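Local coordinates for protein KP6 killer toxin subunit alpha (PDB 1KP6) that forms the alpha subunit of a secreted two-subunit killer toxin, recognising cellular receptors on sensitive fungal cells before the beta subunit joins in killing them, at residues Cys12-Trp17 / Cys74-Lys79. Numbering follows the deposited sequence.
Sequences CKWECW and CRSLSK
Glu-15 and Arg-75 face each other as an antiparallel hydrogen-bonded pair, and their backbones exchange two bonds: Arg-75 N donates to Glu-15 O (2.8 Å) and Glu-15 N to Arg-75 O (3.1 Å). Leu-77 N meets Lys-13 O at 2.9 Å, its N-H almost straight but coming from above the carbonyl plane. A water joins the same oxygen to Ser-76 OG. The oppositely charged side chains run side by side from one face of the sheet. Glu-15 CG stands anti to the backbone N (chi1 174°) and the chain runs on extended, which carries OE2 into a salt bridge with Arg-75 NH1 (3.1 Å). OE2 is also hydrogen-bonded to His-50 ND1, and the carboxylate is held between His-50 and Arg-75. Strand 71-76 is the outermost strand on this side of the four-stranded antiparallel sheet, paired with strand 14-19; the classic bulge of Lys-13 and Trp-14 opposite Phe-53 lies on the other flank of strand 14-19. A covalent tie reinforces the pairing: Cys-16 and Cys-74, a non-hydrogen-bonded pair, place both sulfurs on the face under helix 58-67 and join as a disulfide (chi3 107°). On that face the indole of Trp-14 leans across the strand, CZ3 resting 3.7 Å from Ser-76 CB, where a small residue suits the broad ring. The end of the Trp-17 ring reaches Arg-75, CH2 lying over one guanidinium face, planes 59° apart, while the methylene Arg-75 CG lies at the ring edge, in its plane. Leu-77, centre of an inverse gamma turn, sets its branched end against the loop, CD1 4.0 Å from Cys-12 CB.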
ATOM      1  N   CYS A  12       5.991   3.615  -9.762  1.00 14.65           N
ATOM      2  CA  CYS A  12       5.940   3.493  -8.310  1.00 12.63           C
ATOM      3  C   CYS A  12       7.145   2.664  -7.878  1.00 13.97           C
ATOM      4  O   CYS A  12       7.673   1.877  -8.660  1.00 14.65           O
ATOM      5  CB  CYS A  12       4.659   2.790  -7.887  1.00 12.99           C
ATOM      6  SG  CYS A  12       3.121   3.656  -8.354  1.00 13.67           S
ATOM      7  N   LYS A  13       7.572   2.829  -6.631  1.00 14.22           N
ATOM      8  CA  LYS A  13       8.729   2.104  -6.114  1.00 14.39           C
ATOM      9  C   LYS A  13       8.386   1.063  -5.049  1.00 13.94           C
ATOM     10  O   LYS A  13       9.206   0.213  -4.729  1.00 14.90           O
ATOM     11  CB  LYS A  13       9.750   3.102  -5.565  1.00 17.08           C
ATOM     12  CG  LYS A  13      10.329   3.999  -6.646  1.00 21.98           C
ATOM     13  CD  LYS A  13      11.136   5.140  -6.072  1.00 27.72           C
ATOM     14  CE  LYS A  13      11.536   6.111  -7.174  1.00 29.89           C
ATOM     15  NZ  LYS A  13      12.070   7.381  -6.615  1.00 34.06           N
ATOM     16  N   TRP A  14       7.174   1.130  -4.509  1.00 13.07           N
ATOM     17  CA  TRP A  14       6.736   0.200  -3.476  1.00 13.10           C
ATOM     18  C   TRP A  14       5.304  -0.239  -3.712  1.00 12.34           C
ATOM     19  O   TRP A  14       4.484   0.551  -4.162  1.00 12.17           O
ATOM     20  CB  TRP A  14       6.789   0.884  -2.115  1.00 13.66           C
ATOM     21  CG  TRP A  14       8.145   1.335  -1.732  1.00 16.52           C
ATOM     22  CD1 TRP A  14       8.640   2.611  -1.785  1.00 16.96           C
ATOM     23  CD2 TRP A  14       9.199   0.512  -1.254  1.00 15.80           C
ATOM     24  NE1 TRP A  14       9.949   2.624  -1.372  1.00 17.31           N
ATOM     25  CE2 TRP A  14      10.316   1.348  -1.037  1.00 17.07           C
ATOM     26  CE3 TRP A  14       9.312  -0.854  -0.984  1.00 16.89           C
ATOM     27  CZ2 TRP A  14      11.527   0.860  -0.565  1.00 18.45           C
ATOM     28  CZ3 TRP A  14      10.515  -1.338  -0.516  1.00 18.79           C
ATOM     29  CH2 TRP A  14      11.608  -0.484  -0.312  1.00 19.71           C
ATOM     30  N   GLU A  15       5.020  -1.503  -3.423  1.00 10.60           N
ATOM     31  CA  GLU A  15       3.674  -2.050  -3.536  1.00 11.45           C
ATOM     32  C   GLU A  15       3.456  -2.750  -2.201  1.00 11.25           C
ATOM     33  O   GLU A  15       4.152  -3.724  -1.890  1.00 11.63           O
ATOM     34  CB  GLU A  15       3.579  -3.053  -4.688  1.00 11.81           C
ATOM     35  CG  GLU A  15       2.241  -3.782  -4.787  1.00 12.64           C
ATOM     36  CD  GLU A  15       2.005  -4.403  -6.150  1.00 14.26           C
ATOM     37  OE1 GLU A  15       2.826  -4.195  -7.067  1.00 14.51           O
ATOM     38  OE2 GLU A  15       0.978  -5.078  -6.332  1.00 12.84           O
ATOM     39  N   CYS A  16       2.522  -2.243  -1.402  1.00 10.59           N
ATOM     40  CA  CYS A  16       2.256  -2.810  -0.082  1.00 10.65           C
ATOM     41  C   CYS A  16       0.792  -3.164   0.176  1.00 11.22           C
ATOM     42  O   CYS A  16      -0.108  -2.653  -0.502  1.00 11.33           O
ATOM     43  CB  CYS A  16       2.710  -1.819   0.996  1.00 10.89           C
ATOM     44  SG  CYS A  16       4.434  -1.239   0.902  1.00 11.50           S
ATOM     45  N   TRP A  17       0.553  -3.991   1.199  1.00  8.71           N
ATOM     46  CA  TRP A  17      -0.801  -4.385   1.578  1.00  8.96           C
ATOM     47  C   TRP A  17      -0.813  -4.933   2.994  1.00  9.83           C
ATOM     48  O   TRP A  17       0.222  -5.398   3.500  1.00  8.75           O
ATOM     49  CB  TRP A  17      -1.379  -5.428   0.606  1.00  8.98           C
ATOM     50  CG  TRP A  17      -0.598  -6.716   0.508  1.00 12.32           C
ATOM     51  CD1 TRP A  17      -0.833  -7.875   1.200  1.00 11.35           C
ATOM     52  CD2 TRP A  17       0.540  -6.970  -0.330  1.00 13.26           C
ATOM     53  NE1 TRP A  17       0.093  -8.829   0.850  1.00 14.82           N
ATOM     54  CE2 TRP A  17       0.946  -8.305  -0.088  1.00 14.91           C
ATOM     55  CE3 TRP A  17       1.257  -6.202  -1.262  1.00 11.72           C
ATOM     56  CZ2 TRP A  17       2.037  -8.888  -0.745  1.00 14.30           C
ATOM     57  CZ3 TRP A  17       2.344  -6.784  -1.915  1.00 13.02           C
ATOM     58  CH2 TRP A  17       2.721  -8.112  -1.651  1.00 13.88           C
ATOM     59  N   CYS A  74       5.369  -5.764   1.784  1.00 11.67           N
ATOM     60  CA  CYS A  74       5.665  -4.859   0.687  1.00 12.65           C
ATOM     61  C   CYS A  74       6.595  -5.535  -0.297  1.00 14.66           C
ATOM     62  O   CYS A  74       7.345  -6.439   0.074  1.00 16.37           O
ATOM     63  CB  CYS A  74       6.357  -3.584   1.173  1.00 12.42           C
ATOM     64  SG  CYS A  74       5.395  -2.445   2.216  1.00 12.68           S
ATOM     65  N   ARG A  75       6.541  -5.077  -1.545  1.00 17.14           N
ATOM     66  CA  ARG A  75       7.409  -5.551  -2.623  1.00 18.57           C
ATOM     67  C   ARG A  75       8.140  -4.309  -3.125  1.00 17.00           C
ATOM     68  O   ARG A  75       7.521  -3.265  -3.329  1.00 14.03           O
ATOM     69  CB  ARG A  75       6.614  -6.102  -3.815  1.00 23.68           C
ATOM     70  CG  ARG A  75       5.766  -7.343  -3.588  1.00 33.05           C
ATOM     71  CD  ARG A  75       5.196  -7.818  -4.939  1.00 41.70           C
ATOM     72  NE  ARG A  75       4.143  -8.836  -4.818  1.00 50.27           N
ATOM     73  CZ  ARG A  75       2.943  -8.756  -5.403  1.00 52.63           C
ATOM     74  NH1 ARG A  75       2.627  -7.700  -6.147  1.00 54.07           N
ATOM     75  NH2 ARG A  75       2.048  -9.731  -5.236  1.00 54.18           N
ATOM     76  N   SER A  76       9.454  -4.395  -3.269  1.00 16.20           N
ATOM     77  CA  SER A  76      10.205  -3.276  -3.807  1.00 18.00           C
ATOM     78  C   SER A  76      10.096  -3.411  -5.323  1.00 19.44           C
ATOM     79  O   SER A  76      10.321  -4.492  -5.866  1.00 19.05           O
ATOM     80  CB  SER A  76      11.662  -3.364  -3.393  1.00 17.92           C
ATOM     81  OG  SER A  76      12.413  -2.394  -4.092  1.00 22.72           O
ATOM     82  N   LEU A  77       9.710  -2.342  -6.008  1.00 20.00           N
ATOM     83  CA  LEU A  77       9.577  -2.396  -7.460  1.00 23.29           C
ATOM     84  C   LEU A  77      10.909  -1.984  -8.078  1.00 28.55           C
ATOM     85  O   LEU A  77      11.072  -0.888  -8.610  1.00 28.66           O
ATOM     86  CB  LEU A  77       8.433  -1.503  -7.918  1.00 20.38           C
ATOM     87  CG  LEU A  77       7.112  -1.822  -7.210  1.00 18.87           C
ATOM     88  CD1 LEU A  77       6.021  -0.956  -7.811  1.00 18.88           C
ATOM     89  CD2 LEU A  77       6.760  -3.313  -7.298  1.00 18.71           C
ATOM     90  N   SER A  78      11.862  -2.903  -7.984  1.00 34.97           N
ATOM     91  CA  SER A  78      13.226  -2.713  -8.463  1.00 38.70           C
ATOM     92  C   SER A  78      13.527  -3.006  -9.937  1.00 41.82           C
ATOM     93  O   SER A  78      13.115  -4.044 -10.495  1.00 41.70           O
ATOM     94  CB  SER A  78      14.176  -3.535  -7.582  1.00 39.27           C
ATOM     95  OG  SER A  78      13.677  -4.858  -7.395  1.00 38.62           O
ATOM     96  N   LYS A  79      14.266  -2.082 -10.547  1.00 43.48           N
ATOM     97  CA  LYS A  79      14.707  -2.223 -11.924  1.00 45.54           C
ATOM     98  C   LYS A  79      16.163  -2.742 -11.828  1.00 44.71           C
ATOM     99  O   LYS A  79      16.400  -3.658 -11.023  1.00 42.95           O
ATOM    100  CB  LYS A  79      14.611  -0.877 -12.669  1.00 47.32           C
ATOM    101  CG  LYS A  79      14.918  -0.984 -14.167  1.00 53.37           C
ATOM    102  CD  LYS A  79      14.799   0.331 -14.923  1.00 57.07           C
ATOM    103  CE  LYS A  79      15.472   0.241 -16.310  1.00 59.55           C
ATOM    104  NZ  LYS A  79      14.990  -0.899 -17.158  1.00 56.93           N
ATOM    105  OXT LYS A  79      17.080  -2.238 -12.507  1.00 47.64           O
TER
HETATM  106  O   HOH W   1      12.020   0.423  -4.314  1.00 23.47           O